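Local atomic coordinates of dihydrodipicolinate synthase (Aquifex aeolicus, PDB entry 2EHH), a protein that probably catalyses the condensation of pyruvate with aspartate semialdehyde to 4-hydroxy-tetrahydrodipicolinate, a step of lysine biosynthesis by the diaminopimelate pathway. Residues L190-V202 and L217-R230. Sequence-based numbering, arbitrary orientation.
Sequences LTLPMMALGAKGV and LIRAALEGDFRRAR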
ATOM      1  N   LEU A 190     -13.368   7.530  13.389  1.00 12.01           N
ATOM      2  CA  LEU A 190     -13.770   8.292  12.207  1.00 12.28           C
ATOM      3  C   LEU A 190     -15.229   8.739  12.195  1.00 12.41           C
ATOM      4  O   LEU A 190     -15.680   9.381  11.247  1.00 13.36           O
ATOM      5  CB  LEU A 190     -13.485   7.465  10.949  1.00 11.76           C
ATOM      6  CG  LEU A 190     -12.034   6.988  10.840  1.00 12.53           C
ATOM      7  CD1 LEU A 190     -11.859   6.097   9.616  1.00 10.78           C
ATOM      8  CD2 LEU A 190     -11.111   8.200  10.775  1.00 12.28           C
ATOM      9  N   THR A 191     -15.966   8.404  13.243  1.00 13.48           N
ATOM     10  CA  THR A 191     -17.371   8.777  13.317  1.00 13.24           C
ATOM     11  C   THR A 191     -17.593  10.283  13.175  1.00 13.50           C
ATOM     12  O   THR A 191     -18.434  10.717  12.389  1.00 14.14           O
ATOM     13  CB  THR A 191     -17.986   8.294  14.636  1.00 13.11           C
ATOM     14  OG1 THR A 191     -17.896   6.863  14.693  1.00 13.70           O
ATOM     15  CG2 THR A 191     -19.455   8.708  14.731  1.00 14.40           C
ATOM     16  N   LEU A 192     -16.831  11.079  13.919  1.00 13.36           N
ATOM     17  CA  LEU A 192     -16.992  12.531  13.861  1.00 13.31           C
ATOM     18  C   LEU A 192     -16.786  13.085  12.448  1.00 13.23           C
ATOM     19  O   LEU A 192     -17.683  13.720  11.892  1.00 12.29           O
ATOM     20  CB  LEU A 192     -16.047  13.214  14.860  1.00 13.01           C
ATOM     21  CG  LEU A 192     -16.233  14.724  15.063  1.00 16.45           C
ATOM     22  CD1 LEU A 192     -15.657  15.133  16.416  1.00 15.89           C
ATOM     23  CD2 LEU A 192     -15.566  15.491  13.924  1.00 11.51           C
ATOM     24  N   PRO A 193     -15.608  12.850  11.842  1.00 13.01           N
ATOM     25  CA  PRO A 193     -15.426  13.384  10.486  1.00 12.56           C
ATOM     26  C   PRO A 193     -16.425  12.828   9.466  1.00 12.75           C
ATOM     27  O   PRO A 193     -16.862  13.541   8.565  1.00 12.02           O
ATOM     28  CB  PRO A 193     -13.967  13.034  10.157  1.00 12.76           C
ATOM     29  CG  PRO A 193     -13.681  11.821  11.035  1.00 12.49           C
ATOM     30  CD  PRO A 193     -14.383  12.187  12.327  1.00 13.28           C
ATOM     31  N   MET A 194     -16.802  11.560   9.598  1.00 12.52           N
ATOM     32  CA  MET A 194     -17.757  10.989   8.657  1.00 10.32           C
ATOM     33  C   MET A 194     -19.139  11.620   8.822  1.00 12.02           C
ATOM     34  O   MET A 194     -19.838  11.868   7.838  1.00 12.53           O
ATOM     35  CB  MET A 194     -17.867   9.474   8.837  1.00 10.28           C
ATOM     36  CG  MET A 194     -16.725   8.698   8.216  1.00 13.06           C
ATOM     37  SD  MET A 194     -17.185   6.983   7.948  1.00 14.27           S
ATOM     38  CE  MET A 194     -15.524   6.251   7.634  1.00 12.80           C
ATOM     39  N   MET A 195     -19.543  11.877  10.061  1.00 11.07           N
ATOM     40  CA  MET A 195     -20.851  12.485  10.276  1.00 12.63           C
ATOM     41  C   MET A 195     -20.849  13.954   9.851  1.00 12.75           C
ATOM     42  O   MET A 195     -21.873  14.488   9.423  1.00 12.92           O
ATOM     43  CB  MET A 195     -21.289  12.310  11.730  1.00 12.56           C
ATOM     44  CG  MET A 195     -21.679  10.863  12.031  1.00 15.48           C
ATOM     45  SD  MET A 195     -22.321  10.579  13.684  1.00 19.22           S
ATOM     46  CE  MET A 195     -24.026  11.165  13.470  1.00 16.87           C
ATOM     47  N   ALA A 196     -19.694  14.602   9.942  1.00 12.55           N
ATOM     48  CA  ALA A 196     -19.600  15.995   9.516  1.00 12.61           C
ATOM     49  C   ALA A 196     -19.870  16.041   8.008  1.00 13.16           C
ATOM     50  O   ALA A 196     -20.340  17.047   7.479  1.00 14.44           O
ATOM     51  CB  ALA A 196     -18.213  16.552   9.831  1.00 12.19           C
ATOM     52  N   LEU A 197     -19.587  14.929   7.328  1.00 12.71           N
ATOM     53  CA  LEU A 197     -19.804  14.817   5.887  1.00 12.20           C
ATOM     54  C   LEU A 197     -21.183  14.281   5.509  1.00 12.43           C
ATOM     55  O   LEU A 197     -21.528  14.228   4.328  1.00 13.98           O
ATOM     56  CB  LEU A 197     -18.729  13.921   5.260  1.00 11.47           C
ATOM     57  CG  LEU A 197     -17.352  14.548   5.022  1.00 12.53           C
ATOM     58  CD1 LEU A 197     -16.324  13.455   4.736  1.00 13.06           C
ATOM     59  CD2 LEU A 197     -17.438  15.519   3.853  1.00 13.55           C
ATOM     60  N   GLY A 198     -21.967  13.861   6.494  1.00 13.16           N
ATOM     61  CA  GLY A 198     -23.296  13.356   6.180  1.00 13.76           C
ATOM     62  C   GLY A 198     -23.641  11.946   6.638  1.00 14.78           C
ATOM     63  O   GLY A 198     -24.760  11.481   6.387  1.00 15.39           O
ATOM     64  N   ALA A 199     -22.703  11.254   7.287  1.00 14.10           N
ATOM     65  CA  ALA A 199     -22.972   9.898   7.777  1.00 14.46           C
ATOM     66  C   ALA A 199     -24.074  10.038   8.819  1.00 15.89           C
ATOM     67  O   ALA A 199     -24.181  11.078   9.465  1.00 15.25           O
ATOM     68  CB  ALA A 199     -21.724   9.297   8.404  1.00 13.61           C
ATOM     69  N   LYS A 200     -24.879   8.998   8.998  1.00 16.27           N
ATOM     70  CA  LYS A 200     -25.989   9.076   9.937  1.00 17.40           C
ATOM     71  C   LYS A 200     -25.792   8.373  11.273  1.00 18.46           C
ATOM     72  O   LYS A 200     -26.701   8.337  12.107  1.00 15.64           O
ATOM     73  CB  LYS A 200     -27.256   8.568   9.247  1.00 19.75           C
ATOM     74  CG  LYS A 200     -27.633   9.414   8.034  1.00 21.85           C
ATOM     75  CD  LYS A 200     -28.798   8.825   7.268  1.00 26.58           C
ATOM     76  CE  LYS A 200     -29.156   9.685   6.061  1.00 26.66           C
ATOM     77  NZ  LYS A 200     -30.241   9.062   5.243  1.00 26.97           N
ATOM     78  N   GLY A 201     -24.602   7.825  11.485  1.00 16.93           N
ATOM     79  CA  GLY A 201     -24.336   7.143  12.734  1.00 16.96           C
ATOM     80  C   GLY A 201     -23.106   6.265  12.641  1.00 17.12           C
ATOM     81  O   GLY A 201     -22.275   6.438  11.748  1.00 15.93           O
ATOM     82  N   VAL A 202     -22.997   5.312  13.563  1.00 16.05           N
ATOM     83  CA  VAL A 202     -21.858   4.408  13.590  1.00 15.33           C
ATOM     84  C   VAL A 202     -22.220   3.013  14.085  1.00 16.26           C
ATOM     85  O   VAL A 202     -23.098   2.852  14.937  1.00 16.27           O
ATOM     86  CB  VAL A 202     -20.740   4.959  14.522  1.00 16.66           C
ATOM     87  CG1 VAL A 202     -21.284   5.154  15.938  1.00 16.47           C
ATOM     88  CG2 VAL A 202     -19.556   3.996  14.555  1.00 12.77           C
ATOM     89  N   LEU A 217     -21.776  11.366  21.725  1.00 18.98           N
ATOM     90  CA  LEU A 217     -20.989  11.855  20.598  1.00 19.46           C
ATOM     91  C   LEU A 217     -21.900  11.909  19.374  1.00 19.19           C
ATOM     92  O   LEU A 217     -21.943  12.910  18.657  1.00 18.65           O
ATOM     93  CB  LEU A 217     -19.794  10.922  20.341  1.00 19.80           C
ATOM     94  CG  LEU A 217     -18.849  11.161  19.148  1.00 21.69           C
ATOM     95  CD1 LEU A 217     -19.557  10.835  17.850  1.00 25.33           C
ATOM     96  CD2 LEU A 217     -18.357  12.594  19.138  1.00 21.73           C
ATOM     97  N   ILE A 218     -22.640  10.827  19.153  1.00 19.61           N
ATOM     98  CA  ILE A 218     -23.555  10.733  18.024  1.00 20.76           C
ATOM     99  C   ILE A 218     -24.654  11.801  18.042  1.00 21.67           C
ATOM    100  O   ILE A 218     -24.938  12.417  17.017  1.00 19.88           O
ATOM    101  CB  ILE A 218     -24.228   9.343  17.972  1.00 23.04           C
ATOM    102  CG1 ILE A 218     -23.166   8.259  17.784  1.00 24.78           C
ATOM    103  CG2 ILE A 218     -25.243   9.295  16.844  1.00 23.34           C
ATOM    104  CD1 ILE A 218     -22.294   8.468  16.572  1.00 24.78           C
ATOM    105  N   ARG A 219     -25.283  12.014  19.192  1.00 22.48           N
ATOM    106  CA  ARG A 219     -26.336  13.022  19.255  1.00 25.13           C
ATOM    107  C   ARG A 219     -25.805  14.433  19.000  1.00 23.14           C
ATOM    108  O   ARG A 219     -26.456  15.234  18.332  1.00 23.48           O
ATOM    109  CB  ARG A 219     -27.085  12.939  20.592  1.00 28.70           C
ATOM    110  CG  ARG A 219     -28.260  11.954  20.527  1.00 34.45           C
ATOM    111  CD  ARG A 219     -29.046  11.851  21.828  1.00 38.45           C
ATOM    112  NE  ARG A 219     -28.299  11.144  22.864  1.00 42.20           N
ATOM    113  CZ  ARG A 219     -28.799  10.803  24.046  1.00 41.74           C
ATOM    114  NH1 ARG A 219     -30.053  11.105  24.346  1.00 42.92           N
ATOM    115  NH2 ARG A 219     -28.045  10.161  24.930  1.00 41.84           N
ATOM    116  N   ALA A 220     -24.617  14.733  19.514  1.00 21.36           N
ATOM    117  CA  ALA A 220     -24.022  16.045  19.298  1.00 20.11           C
ATOM    118  C   ALA A 220     -23.818  16.259  17.798  1.00 20.28           C
ATOM    119  O   ALA A 220     -24.127  17.327  17.260  1.00 18.49           O
ATOM    120  CB  ALA A 220     -22.692  16.141  20.025  1.00 20.53           C
ATOM    121  N   ALA A 221     -23.303  15.233  17.122  1.00 19.17           N
ATOM    122  CA  ALA A 221     -23.066  15.316  15.685  1.00 20.01           C
ATOM    123  C   ALA A 221     -24.377  15.435  14.925  1.00 19.95           C
ATOM    124  O   ALA A 221     -24.490  16.229  13.992  1.00 18.43           O
ATOM    125  CB  ALA A 221     -22.295  14.090  15.200  1.00 20.01           C
ATOM    126  N   LEU A 222     -25.365  14.637  15.311  1.00 20.36           N
ATOM    127  CA  LEU A 222     -26.658  14.690  14.640  1.00 21.92           C
ATOM    128  C   LEU A 222     -27.277  16.073  14.825  1.00 22.48           C
ATOM    129  O   LEU A 222     -28.008  16.555  13.961  1.00 23.97           O
ATOM    130  CB  LEU A 222     -27.594  13.603  15.185  1.00 20.35           C
ATOM    131  CG  LEU A 222     -27.290  12.164  14.748  1.00 22.18           C
ATOM    132  CD1 LEU A 222     -28.213  11.187  15.473  1.00 22.05           C
ATOM    133  CD2 LEU A 222     -27.464  12.041  13.236  1.00 20.60           C
ATOM    134  N   GLU A 223     -26.973  16.713  15.949  1.00 22.95           N
ATOM    135  CA  GLU A 223     -27.499  18.043  16.236  1.00 24.59           C
ATOM    136  C   GLU A 223     -26.679  19.113  15.522  1.00 24.98           C
ATOM    137  O   GLU A 223     -27.096  20.265  15.433  1.00 23.90           O
ATOM    138  CB  GLU A 223     -27.491  18.301  17.742  1.00 25.40           C
ATOM    139  N   GLY A 224     -25.510  18.730  15.016  1.00 23.09           N
ATOM    140  CA  GLY A 224     -24.663  19.679  14.314  1.00 22.89           C
ATOM    141  C   GLY A 224     -23.726  20.445  15.231  1.00 22.31           C
ATOM    142  O   GLY A 224     -23.077  21.400  14.806  1.00 21.52           O
ATOM    143  N   ASP A 225     -23.657  20.024  16.491  1.00 21.18           N
ATOM    144  CA  ASP A 225     -22.795  20.667  17.473  1.00 20.09           C
ATOM    145  C   ASP A 225     -21.452  19.946  17.503  1.00 19.90           C
ATOM    146  O   ASP A 225     -21.217  19.076  18.348  1.00 17.68           O
ATOM    147  CB  ASP A 225     -23.446  20.603  18.856  1.00 22.15           C
ATOM    148  CG  ASP A 225     -22.664  21.371  19.905  1.00 22.28           C
ATOM    149  OD1 ASP A 225     -21.527  21.798  19.619  1.00 24.59           O
ATOM    150  OD2 ASP A 225     -23.188  21.538  21.023  1.00 23.10           O
ATOM    151  N   PHE A 226     -20.564  20.311  16.586  1.00 19.41           N
ATOM    152  CA  PHE A 226     -19.269  19.651  16.526  1.00 19.91           C
ATOM    153  C   PHE A 226     -18.263  20.127  17.558  1.00 19.79           C
ATOM    154  O   PHE A 226     -17.214  19.514  17.727  1.00 19.83           O
ATOM    155  CB  PHE A 226     -18.719  19.721  15.102  1.00 17.99           C
ATOM    156  CG  PHE A 226     -19.398  18.757  14.171  1.00 17.98           C
ATOM    157  CD1 PHE A 226     -19.004  17.420  14.127  1.00 17.25           C
ATOM    158  CD2 PHE A 226     -20.498  19.155  13.416  1.00 19.05           C
ATOM    159  CE1 PHE A 226     -19.699  16.492  13.351  1.00 17.34           C
ATOM    160  CE2 PHE A 226     -21.202  18.235  12.635  1.00 17.46           C
ATOM    161  CZ  PHE A 226     -20.800  16.898  12.605  1.00 18.75           C
ATOM    162  N   ARG A 227     -18.580  21.210  18.261  1.00 21.29           N
ATOM    163  CA  ARG A 227     -17.691  21.677  19.318  1.00 21.96           C
ATOM    164  C   ARG A 227     -17.844  20.640  20.427  1.00 21.23           C
ATOM    165  O   ARG A 227     -16.871  20.216  21.047  1.00 21.77           O
ATOM    166  CB  ARG A 227     -18.123  23.045  19.852  1.00 24.94           C
ATOM    167  CG  ARG A 227     -17.455  23.408  21.176  1.00 28.93           C
ATOM    168  CD  ARG A 227     -18.057  24.664  21.792  1.00 33.43           C
ATOM    169  NE  ARG A 227     -17.705  25.867  21.046  1.00 38.79           N
ATOM    170  CZ  ARG A 227     -16.469  26.351  20.950  1.00 42.00           C
ATOM    171  NH1 ARG A 227     -15.462  25.733  21.555  1.00 43.79           N
ATOM    172  NH2 ARG A 227     -16.239  27.458  20.253  1.00 42.13           N
ATOM    173  N   ARG A 228     -19.087  20.242  20.671  1.00 20.01           N
ATOM    174  CA  ARG A 228     -19.376  19.245  21.692  1.00 19.99           C
ATOM    175  C   ARG A 228     -18.914  17.873  21.199  1.00 17.76           C
ATOM    176  O   ARG A 228     -18.409  17.067  21.975  1.00 17.52           O
ATOM    177  CB  ARG A 228     -20.877  19.224  21.997  1.00 19.86           C
ATOM    178  CG  ARG A 228     -21.320  18.113  22.939  1.00 24.44           C
ATOM    179  CD  ARG A 228     -20.590  18.155  24.277  1.00 27.18           C
ATOM    180  NE  ARG A 228     -21.086  17.115  25.178  1.00 30.99           N
ATOM    181  CZ  ARG A 228     -20.447  16.694  26.265  1.00 32.90           C
ATOM    182  NH1 ARG A 228     -19.276  17.221  26.599  1.00 34.20           N
ATOM    183  NH2 ARG A 228     -20.971  15.732  27.013  1.00 34.46           N
ATOM    184  N   ALA A 229     -19.090  17.617  19.906  1.00 16.66           N
ATOM    185  CA  ALA A 229     -18.674  16.347  19.320  1.00 16.85           C
ATOM    186  C   ALA A 229     -17.167  16.170  19.510  1.00 16.33           C
ATOM    187  O   ALA A 229     -16.704  15.109  19.931  1.00 17.81           O
ATOM    188  CB  ALA A 229     -19.031  16.312  17.838  1.00 17.03           C
ATOM    189  N   ARG A 230     -16.402  17.213  19.205  1.00 16.24           N
ATOM    190  CA  ARG A 230     -14.953  17.158  19.371  1.00 16.40           C
ATOM    191  C   ARG A 230     -14.586  16.909  20.830  1.00 16.36           C
ATOM    192  O   ARG A 230     -13.626  16.203  21.127  1.00 15.14           O
ATOM    193  CB  ARG A 230     -14.295  18.470  18.915  1.00 17.26           C
ATOM    194  CG  ARG A 230     -14.162  18.635  17.408  1.00 16.78           C
ATOM    195  CD  ARG A 230     -13.235  19.810  17.067  1.00 19.67           C
ATOM    196  NE  ARG A 230     -13.807  21.100  17.451  1.00 19.10           N
ATOM    197  CZ  ARG A 230     -14.759  21.737  16.773  1.00 20.42           C
ATOM    198  NH1 ARG A 230     -15.259  21.214  15.658  1.00 17.61           N
ATOM    199  NH2 ARG A 230     -15.221  22.901  17.216  1.00 20.66           N
TER
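Ile218 and Met195 meet where two successive outer helices of a TIM barrel lie against each other, a worked example of how such helices pack mainly through apolar side chains, with no hydrogen bond between them. The short segments 191-196 and 217-223 run nearly parallel, at 22°, while 226-230 turns back antiparallel after a Schellman motif at Gly224. Packing is tight on the barrel side. There Ile218 CD1 meets both Thr191 CG2, at 3.4 Å, tighter than usual van der Waals contact, and CG1 of Val202 on strand 201-204, at 3.5 Å. Met195 SD passes across the end of Ile218, and its chain then bends at chi3 (79°), which carries CE over Ala221 and against Leu222 CD2, 3.6 Å away. This outer end is the looser side: Leu222 is exposed, its CD2 approaches Lys200 O only at 3.9 Å, while Lys200 NZ bonds to the carbonyls of Glu179 and Phe181.

At the other end Phe226 slides along Leu192 in the opposite direction, with Leu192 CG in the ring plane at its edge, and Phe226 CZ comes within 3.4 Å of Ala196 CA. The same ring packs edge-to-face on Phe226 of the second subunit, so the contact reaches the interface between two chains. Replacing Phe226 by an alanine is likely to open a gap beside Leu192 and Ala196 and, since every subunit would change, to lose the edge-to-face pair between chains. Arg230 bonds through NH1 to the carbonyl of Ala196 of the second subunit, while Phe226 O of its own chain lies above one face of the guanidinium, toward its rim. Leu192, with CG anti to the backbone N (chi1 -172°), extends past the phenyl ring to set CD1 3.6 Å from Arg230 N.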